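Local structure of KLLA0E08119p (Kluyveromyces lactis, 3VA7) at residues Glu150-Pro158 / Ala286-Leu294; Met242-Ile250 / Ile344-Thr355. The protein probably catalyses the ATP- and biotin-dependent carboxylation of urea to urea-1-carboxylate, this chain being the urea carboxylase part of a longer enzyme that probably also hydrolyses that product. All blocks are in the same frame, centred on the assembly; numbering follows the deposited sequence.

Both contacts lie in the biotin carboxylase part of the chain, within its ATP-binding domain, with centres about 17 Å apart, and their segments alternate along the sequence. Each is half core, half surface: apolar groups face the antiparallel sheet or its flanking helices, while charged groups lie toward solvent. Contact 1 joins the ends of two helices, and its polar part is an arginine on backbone carbonyls. Contact 2 sets the end of helix 337-345 and the loop after it against a β-hairpin, relying mainly on an aromatic ring, with waters and a loose salt bridge. The two share no segment, but helix 277-293 of contact 1 lies against the hairpin, where Ser292 OG probably hydrogen-bonds Gly247 O.

Contact 1: residues Glu150-Pro158 / Ala286-Leu294; sequences EIAERAKVP and ASERLGSLL
Arg289, on helix 277-293, grips the Schellman motif that ends helix 147-154 in the ATP-binding domain. The reversal passes through Lys156, at positive phi; Ala155 O and Lys156 O lie past the last turn, where no helical amide of this segment reaches them, and so offer acceptors to Arg289. NE donates to Ala155 O at 2.6 Å, nearly straight down the C=O direction and in the guanidinium plane; NH2 donates to Lys156 O along a bent N-H...O line (146°), tilted from the carbonyl plane. A bend at chi3 (-64°) turns the guanidinium edge to both oxygens, and its positive charge is likely to be favourable beside the partial negative charge of a helix C-terminus. A leucine here would probably leave both carbonyls without these donors and the turn less firmly held to helix 277-293.

Apolar packing lies beneath. The axes of segments 150-154 and 286-293 cross at 116°, 9.2 Å apart at closest, and the small Ala155 lets its CB rest on Leu290 CA at 3.8 Å. Ile151 packs toward Leu294, which also touches Ala138 and Leu142 of helix 136-143. Phe304 and Phe315 of the sheet cover Val157, whose CG2 meets Ala286 CB at 3.9 Å.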
loop_
_atom_site.group_PDB
_atom_site.type_symbol
_atom_site.label_atom_id
_atom_site.label_comp_id
_atom_site.label_asym_id
_atom_site.label_seq_id
_atom_site.Cartn_x
_atom_site.Cartn_y
_atom_site.Cartn_z
ATOM N N GLU A 150 -5.991 -22.034 -50.731
ATOM C CA GLU A 150 -6.406 -21.902 -52.141
ATOM C C GLU A 150 -6.266 -20.479 -52.678
ATOM O O GLU A 150 -5.624 -20.286 -53.735
ATOM C CB GLU A 150 -7.843 -22.390 -52.383
ATOM C CG GLU A 150 -8.313 -23.420 -51.380
ATOM C CD GLU A 150 -9.041 -24.596 -52.004
ATOM O OE1 GLU A 150 -8.696 -25.747 -51.630
ATOM O OE2 GLU A 150 -9.946 -24.383 -52.857
ATOM N N ILE A 151 -6.864 -19.512 -51.953
ATOM C CA ILE A 151 -6.787 -18.075 -52.280
ATOM C C ILE A 151 -5.342 -17.671 -52.481
ATOM O O ILE A 151 -4.994 -17.018 -53.479
ATOM C CB ILE A 151 -7.355 -17.121 -51.179
ATOM C CG1 ILE A 151 -8.432 -17.768 -50.307
ATOM C CG2 ILE A 151 -7.858 -15.824 -51.820
ATOM C CD1 ILE A 151 -9.868 -17.272 -50.552
ATOM N N ALA A 152 -4.506 -18.076 -51.534
ATOM C CA ALA A 152 -3.070 -17.826 -51.611
ATOM C C ALA A 152 -2.458 -18.367 -52.910
ATOM O O ALA A 152 -1.752 -17.656 -53.618
ATOM C CB ALA A 152 -2.377 -18.413 -50.389
ATOM N N GLU A 153 -2.768 -19.625 -53.213
ATOM C CA GLU A 153 -2.349 -20.283 -54.452
ATOM C C GLU A 153 -2.760 -19.470 -55.689
ATOM O O GLU A 153 -1.895 -18.994 -56.453
ATOM C CB GLU A 153 -2.924 -21.714 -54.506
ATOM C CG GLU A 153 -2.833 -22.405 -55.883
ATOM C CD GLU A 153 -2.286 -23.830 -55.800
ATOM O OE1 GLU A 153 -2.449 -24.577 -56.796
ATOM O OE2 GLU A 153 -1.691 -24.198 -54.754
ATOM N N ARG A 154 -4.081 -19.314 -55.846
ATOM C CA ARG A 154 -4.689 -18.481 -56.883
ATOM C C ARG A 154 -4.069 -17.089 -56.946
ATOM O O ARG A 154 -3.959 -16.512 -58.028
ATOM C CB ARG A 154 -6.198 -18.362 -56.656
ATOM C CG ARG A 154 -6.993 -19.575 -57.101
ATOM C CD ARG A 154 -8.314 -19.627 -56.397
ATOM N NE ARG A 154 -9.077 -18.413 -56.644
ATOM C CZ ARG A 154 -10.071 -17.971 -55.876
ATOM N NH1 ARG A 154 -10.438 -18.642 -54.788
ATOM N NH2 ARG A 154 -10.693 -16.841 -56.192
ATOM N N ALA A 155 -3.651 -16.563 -55.789
ATOM C CA ALA A 155 -2.981 -15.260 -55.739
ATOM C C ALA A 155 -1.490 -15.264 -56.108
ATOM O O ALA A 155 -0.871 -14.203 -56.229
ATOM C CB ALA A 155 -3.198 -14.622 -54.399
ATOM N N LYS A 156 -0.939 -16.457 -56.313
ATOM C CA LYS A 156 0.453 -16.649 -56.744
ATOM C C LYS A 156 1.388 -16.257 -55.611
ATOM O O LYS A 156 2.300 -15.445 -55.780
ATOM C CB LYS A 156 0.793 -15.887 -58.036
ATOM C CG LYS A 156 -0.031 -16.229 -59.298
ATOM C CD LYS A 156 0.228 -15.153 -60.405
ATOM C CE LYS A 156 -0.582 -15.373 -61.682
ATOM N NZ LYS A 156 -0.265 -16.692 -62.286
ATOM N N VAL A 157 1.128 -16.859 -54.455
ATOM C CA VAL A 157 1.844 -16.585 -53.231
ATOM C C VAL A 157 2.595 -17.861 -52.874
ATOM O O VAL A 157 1.970 -18.889 -52.600
ATOM C CB VAL A 157 0.858 -16.173 -52.076
ATOM C CG1 VAL A 157 1.561 -16.099 -50.719
ATOM C CG2 VAL A 157 0.164 -14.879 -52.391
ATOM N N PRO A 158 3.936 -17.811 -52.848
ATOM C CA PRO A 158 4.656 -19.078 -52.636
ATOM C C PRO A 158 4.261 -19.738 -51.324
ATOM O O PRO A 158 4.310 -19.089 -50.272
ATOM C CB PRO A 158 6.134 -18.655 -52.622
ATOM C CG PRO A 158 6.145 -17.269 -53.319
ATOM C CD PRO A 158 4.841 -16.652 -52.923
ATOM N N ALA A 286 2.975 -9.950 -53.562
ATOM C CA ALA A 286 2.156 -11.161 -53.346
ATOM C C ALA A 286 0.995 -10.838 -52.418
ATOM O O ALA A 286 -0.157 -11.275 -52.627
ATOM C CB ALA A 286 2.992 -12.295 -52.779
ATOM N N SER A 287 1.306 -10.033 -51.408
ATOM C CA SER A 287 0.317 -9.554 -50.453
ATOM C C SER A 287 -0.748 -8.690 -51.137
ATOM O O SER A 287 -1.918 -8.784 -50.844
ATOM C CB SER A 287 1.016 -8.787 -49.306
ATOM O OG SER A 287 1.778 -9.655 -48.499
ATOM N N GLU A 288 -0.343 -7.858 -52.072
ATOM C CA GLU A 288 -1.317 -7.034 -52.775
ATOM C C GLU A 288 -2.208 -7.888 -53.682
ATOM O O GLU A 288 -3.376 -7.545 -53.894
ATOM C CB GLU A 288 -0.629 -5.907 -53.560
ATOM C CG GLU A 288 0.370 -5.085 -52.751
ATOM C CD GLU A 288 0.789 -3.801 -53.432
ATOM O OE1 GLU A 288 1.225 -2.864 -52.715
ATOM O OE2 GLU A 288 0.687 -3.717 -54.682
ATOM N N ARG A 289 -1.681 -9.006 -54.195
ATOM C CA ARG A 289 -2.493 -9.856 -55.088
ATOM C C ARG A 289 -3.534 -10.545 -54.270
ATOM O O ARG A 289 -4.697 -10.624 -54.648
ATOM C CB ARG A 289 -1.661 -10.884 -55.858
ATOM C CG ARG A 289 -0.775 -10.268 -56.933
ATOM C CD ARG A 289 -0.182 -11.350 -57.783
ATOM N NE ARG A 289 0.726 -12.274 -57.077
ATOM C CZ ARG A 289 2.046 -12.109 -56.992
ATOM N NH1 ARG A 289 2.625 -11.032 -57.519
ATOM N NH2 ARG A 289 2.775 -12.998 -56.334
ATOM N N LEU A 290 -3.102 -10.991 -53.109
ATOM C CA LEU A 290 -3.985 -11.680 -52.198
ATOM C C LEU A 290 -5.069 -10.743 -51.761
ATOM O O LEU A 290 -6.243 -11.127 -51.720
ATOM C CB LEU A 290 -3.208 -12.148 -51.002
ATOM C CG LEU A 290 -3.887 -13.257 -50.220
ATOM C CD1 LEU A 290 -2.813 -13.960 -49.379
ATOM C CD2 LEU A 290 -4.987 -12.668 -49.332
ATOM N N GLY A 291 -4.694 -9.506 -51.444
ATOM C CA GLY A 291 -5.664 -8.566 -50.965
ATOM C C GLY A 291 -6.622 -8.119 -52.052
ATOM O O GLY A 291 -7.819 -7.922 -51.781
ATOM N N SER A 292 -6.078 -7.908 -53.255
ATOM C CA SER A 292 -6.869 -7.575 -54.448
ATOM C C SER A 292 -7.894 -8.663 -54.830
ATOM O O SER A 292 -9.079 -8.384 -54.983
ATOM C CB SER A 292 -5.963 -7.286 -55.630
ATOM O OG SER A 292 -5.582 -5.954 -55.580
ATOM N N LEU A 293 -7.414 -9.897 -54.946
ATOM C CA LEU A 293 -8.238 -11.009 -55.273
ATOM C C LEU A 293 -9.449 -11.049 -54.346
ATOM O O LEU A 293 -10.589 -11.206 -54.823
ATOM C CB LEU A 293 -7.425 -12.271 -55.091
ATOM C CG LEU A 293 -8.188 -13.498 -55.549
ATOM C CD1 LEU A 293 -7.826 -13.668 -57.042
ATOM C CD2 LEU A 293 -7.857 -14.765 -54.677
ATOM N N LEU A 294 -9.232 -10.903 -53.030
ATOM C CA LEU A 294 -10.382 -10.911 -52.103
ATOM C C LEU A 294 -11.319 -9.675 -52.197
ATOM O O LEU A 294 -12.428 -9.688 -51.634
ATOM C CB LEU A 294 -9.898 -11.051 -50.670
ATOM C CG LEU A 294 -9.349 -12.389 -50.157
ATOM C CD1 LEU A 294 -8.114 -12.201 -49.337
ATOM C CD2 LEU A 294 -10.414 -13.094 -49.321
#

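Contact 2: residues Met242-Ile250 / Ile344-Thr355; sequences MGDGFGKAI and IAANDSPDFDNT
Asp244 OD1 is gripped by two backbone amides from opposite faces of the carboxylate: Phe246 N at 2.6 Å, which makes an Asx turn, and Lys248 N at 3.2 Å. With chi1 at 74°, the carboxylate is folded back over the loop of the hairpin formed by strands 235-244 and 249-261. Gly245 and Gly247 suit this loop, since both adopt positive phi angles at which a CB would collide with the preceding carbonyl. The other oxygen, OD2, takes a bond from a water that also donates weakly to Pro350 O; a second water bridges Asp244 O and Ile344 O.

Phe352 fills the middle of the contact. Ile250 CG2 makes a CH-pi contact over one face, 3.7 Å from the ring centroid, while Asp244 CB covers the opposite face. Gly243 CA and Ala249 N meet the ring edge, and Lys248 CB lies 3.7 Å from CD2. A flat ring suits the space between the Ile250 and Asp244 side chains, its CE2 side set down on the paired backbones. Alongside, Ile344 presses CD1 on Met242 CG at 3.5 Å and its CG2 on the backbone of Gly243 and Asp244; Trp340 of the same helix also packs on Met242.

Where helix 337-345 ends in a Schellman motif, Asn347 takes the positive phi that asparagine tolerates well. Its OD1 lies at the edge of the Phe246 ring, but its polar partner is Lys297. At the surface, Lys248 NZ and Asp353 OD2 form only a loose, peripheral salt bridge, 3.5 Å.

No direct polar bond joins the two segments apart from that salt bridge, so their attachment rests chiefly on apolar burial around Phe352 and Ile344, helped by the water between Asp244 O and Ile344 O, while the aspartate spends its carboxylate OD1 on shaping its own loop.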
loop_
_atom_site.group_PDB
_atom_site.type_symbol
_atom_site.label_atom_id
_atom_site.label_comp_id
_atom_site.label_asym_id
_atom_site.label_seq_id
_atom_site.Cartn_x
_atom_site.Cartn_y
_atom_site.Cartn_z
ATOM N N MET A 242 -3.256 -2.823 -46.784
ATOM C CA MET A 242 -4.519 -2.115 -46.752
ATOM C C MET A 242 -5.318 -2.433 -48.047
ATOM O O MET A 242 -4.752 -2.486 -49.155
ATOM C CB MET A 242 -4.205 -0.632 -46.613
ATOM C CG MET A 242 -5.131 0.224 -45.698
ATOM S SD MET A 242 -5.486 -0.173 -43.947
ATOM C CE MET A 242 -3.898 -0.762 -43.410
ATOM N N GLY A 243 -6.614 -2.707 -47.899
ATOM C CA GLY A 243 -7.489 -2.956 -49.046
ATOM C C GLY A 243 -8.682 -2.019 -49.039
ATOM O O GLY A 243 -9.172 -1.639 -47.970
ATOM N N ASP A 244 -9.180 -1.634 -50.208
ATOM C CA ASP A 244 -10.246 -0.639 -50.200
ATOM C C ASP A 244 -11.623 -1.263 -50.327
ATOM O O ASP A 244 -12.666 -0.563 -50.330
ATOM C CB ASP A 244 -10.017 0.383 -51.274
ATOM C CG ASP A 244 -10.305 -0.157 -52.651
ATOM O OD1 ASP A 244 -10.613 -1.356 -52.803
ATOM O OD2 ASP A 244 -10.214 0.630 -53.589
ATOM N N GLY A 245 -11.646 -2.582 -50.413
ATOM C CA GLY A 245 -12.909 -3.286 -50.457
ATOM C C GLY A 245 -13.466 -3.354 -51.867
ATOM O O GLY A 245 -14.613 -3.776 -52.066
ATOM N N PHE A 246 -12.656 -2.968 -52.854
ATOM C CA PHE A 246 -13.140 -2.846 -54.217
ATOM C C PHE A 246 -12.080 -3.287 -55.116
ATOM O O PHE A 246 -12.041 -2.846 -56.249
ATOM C CB PHE A 246 -13.528 -1.399 -54.568
ATOM C CG PHE A 246 -14.684 -0.873 -53.771
ATOM C CD1 PHE A 246 -15.954 -1.402 -53.940
ATOM C CD2 PHE A 246 -14.497 0.149 -52.849
ATOM C CE1 PHE A 246 -17.076 -0.945 -53.158
ATOM C CE2 PHE A 246 -15.605 0.649 -52.041
ATOM C CZ PHE A 246 -16.883 0.102 -52.202
ATOM N N GLY A 247 -11.178 -4.123 -54.631
ATOM C CA GLY A 247 -10.163 -4.691 -55.514
ATOM C C GLY A 247 -8.777 -4.072 -55.466
ATOM O O GLY A 247 -7.797 -4.681 -55.938
ATOM N N LYS A 248 -8.677 -2.862 -54.914
ATOM C CA LYS A 248 -7.362 -2.211 -54.694
ATOM C C LYS A 248 -6.749 -2.625 -53.369
ATOM O O LYS A 248 -7.453 -2.737 -52.349
ATOM C CB LYS A 248 -7.440 -0.690 -54.801
ATOM C CG LYS A 248 -6.952 -0.143 -56.161
ATOM C CD LYS A 248 -8.110 0.733 -56.686
ATOM C CE LYS A 248 -7.708 1.891 -57.608
ATOM N NZ LYS A 248 -8.612 3.076 -57.327
ATOM N N ALA A 249 -5.437 -2.879 -53.394
ATOM C CA ALA A 249 -4.733 -3.297 -52.181
ATOM C C ALA A 249 -3.350 -2.681 -52.189
ATOM O O ALA A 249 -2.793 -2.467 -53.253
ATOM C CB ALA A 249 -4.677 -4.854 -52.068
ATOM N N ILE A 250 -2.786 -2.394 -51.017
ATOM C CA ILE A 250 -1.461 -1.736 -50.953
ATOM C C ILE A 250 -0.610 -2.294 -49.810
ATOM O O ILE A 250 -1.144 -2.598 -48.726
ATOM C CB ILE A 250 -1.614 -0.212 -50.905
ATOM C CG1 ILE A 250 -0.280 0.479 -50.718
ATOM C CG2 ILE A 250 -2.576 0.200 -49.780
ATOM C CD1 ILE A 250 -0.344 1.932 -51.182
ATOM N N ILE A 344 -11.510 4.234 -45.114
ATOM C CA ILE A 344 -11.805 3.207 -46.089
ATOM C C ILE A 344 -13.182 2.621 -45.845
ATOM O O ILE A 344 -13.912 2.359 -46.793
ATOM C CB ILE A 344 -10.772 2.045 -46.075
ATOM C CG1 ILE A 344 -9.447 2.514 -46.663
ATOM C CG2 ILE A 344 -11.341 0.787 -46.802
ATOM C CD1 ILE A 344 -8.325 1.583 -46.369
ATOM N N ALA A 345 -13.501 2.397 -44.574
ATOM C CA ALA A 345 -14.734 1.730 -44.179
ATOM C C ALA A 345 -15.938 2.566 -44.510
ATOM O O ALA A 345 -17.062 2.020 -44.498
ATOM C CB ALA A 345 -14.753 1.416 -42.711
ATOM N N ALA A 346 -15.720 3.863 -44.771
ATOM C CA ALA A 346 -16.803 4.778 -45.054
ATOM C C ALA A 346 -16.764 5.199 -46.545
ATOM O O ALA A 346 -17.410 6.183 -46.955
ATOM C CB ALA A 346 -16.706 5.955 -44.155
ATOM N N ASN A 347 -15.983 4.440 -47.331
ATOM C CA ASN A 347 -15.865 4.553 -48.805
ATOM C C ASN A 347 -15.320 5.868 -49.230
ATOM O O ASN A 347 -15.694 6.402 -50.242
ATOM C CB ASN A 347 -17.193 4.295 -49.570
ATOM C CG ASN A 347 -17.819 2.922 -49.283
ATOM O OD1 ASN A 347 -17.168 1.933 -48.913
ATOM N ND2 ASN A 347 -19.111 2.870 -49.469
ATOM N N ASP A 348 -14.450 6.405 -48.414
ATOM C CA ASP A 348 -13.798 7.668 -48.705
ATOM C C ASP A 348 -12.326 7.279 -48.601
ATOM O O ASP A 348 -11.519 7.893 -47.882
ATOM C CB ASP A 348 -14.251 8.749 -47.710
ATOM C CG ASP A 348 -13.508 10.079 -47.880
ATOM O OD1 ASP A 348 -14.098 11.037 -48.446
ATOM O OD2 ASP A 348 -12.343 10.191 -47.420
ATOM N N SER A 349 -11.985 6.223 -49.334
ATOM C CA SER A 349 -10.629 5.707 -49.305
ATOM C C SER A 349 -9.566 6.704 -49.865
ATOM O O SER A 349 -9.811 7.465 -50.800
ATOM C CB SER A 349 -10.591 4.285 -49.934
ATOM O OG SER A 349 -9.325 3.952 -50.518
ATOM N N PRO A 350 -8.373 6.698 -49.262
ATOM C CA PRO A 350 -7.211 7.350 -49.921
ATOM C C PRO A 350 -7.093 6.819 -51.330
ATOM O O PRO A 350 -7.330 5.647 -51.562
ATOM C CB PRO A 350 -6.007 6.814 -49.136
ATOM C CG PRO A 350 -6.569 6.447 -47.789
ATOM C CD PRO A 350 -8.007 6.009 -48.011
ATOM N N ASP A 351 -6.710 7.647 -52.273
ATOM C CA ASP A 351 -6.538 7.128 -53.632
ATOM C C ASP A 351 -5.235 6.268 -53.782
ATOM O O ASP A 351 -4.139 6.805 -53.901
ATOM C CB ASP A 351 -6.706 8.325 -54.579
ATOM C CG ASP A 351 -5.838 8.283 -55.781
ATOM O OD1 ASP A 351 -5.628 7.170 -56.326
ATOM O OD2 ASP A 351 -5.413 9.410 -56.182
ATOM N N PHE A 352 -5.387 4.937 -53.773
ATOM C CA PHE A 352 -4.239 3.982 -53.638
ATOM C C PHE A 352 -3.141 4.076 -54.715
ATOM O O PHE A 352 -1.961 3.937 -54.404
ATOM C CB PHE A 352 -4.714 2.518 -53.629
ATOM C CG PHE A 352 -5.251 2.025 -52.326
ATOM C CD1 PHE A 352 -5.687 2.886 -51.341
ATOM C CD2 PHE A 352 -5.370 0.674 -52.108
ATOM C CE1 PHE A 352 -6.212 2.419 -50.169
ATOM C CE2 PHE A 352 -5.889 0.197 -50.915
ATOM C CZ PHE A 352 -6.311 1.076 -49.946
ATOM N N ASP A 353 -3.525 4.274 -55.978
ATOM C CA ASP A 353 -2.555 4.258 -57.079
ATOM C C ASP A 353 -1.634 5.475 -57.020
ATOM O O ASP A 353 -0.561 5.517 -57.658
ATOM C CB ASP A 353 -3.265 4.201 -58.422
ATOM C CG ASP A 353 -4.370 3.154 -58.466
ATOM O OD1 ASP A 353 -4.106 1.952 -58.164
ATOM O OD2 ASP A 353 -5.512 3.554 -58.820
ATOM N N ASN A 354 -2.055 6.451 -56.221
ATOM C CA ASN A 354 -1.346 7.709 -56.095
ATOM C C ASN A 354 -0.789 7.942 -54.696
ATOM O O ASN A 354 -0.423 9.058 -54.336
ATOM C CB ASN A 354 -2.243 8.862 -56.591
ATOM C CG ASN A 354 -2.487 8.785 -58.117
ATOM O OD1 ASN A 354 -3.598 9.028 -58.600
ATOM N ND2 ASN A 354 -1.440 8.417 -58.870
ATOM N N THR A 355 -0.711 6.867 -53.918
ATOM C CA THR A 355 -0.245 6.962 -52.558
ATOM C C THR A 355 1.207 6.469 -52.543
ATOM O O THR A 355 1.486 5.329 -52.887
ATOM C CB THR A 355 -1.191 6.188 -51.604
ATOM O OG1 THR A 355 -2.542 6.577 -51.875
ATOM C CG2 THR A 355 -0.914 6.508 -50.119
HETATM O O HOH W 1 -13.448 2.411 -49.440
HETATM O O HOH W 2 -8.524 3.242 -53.602
#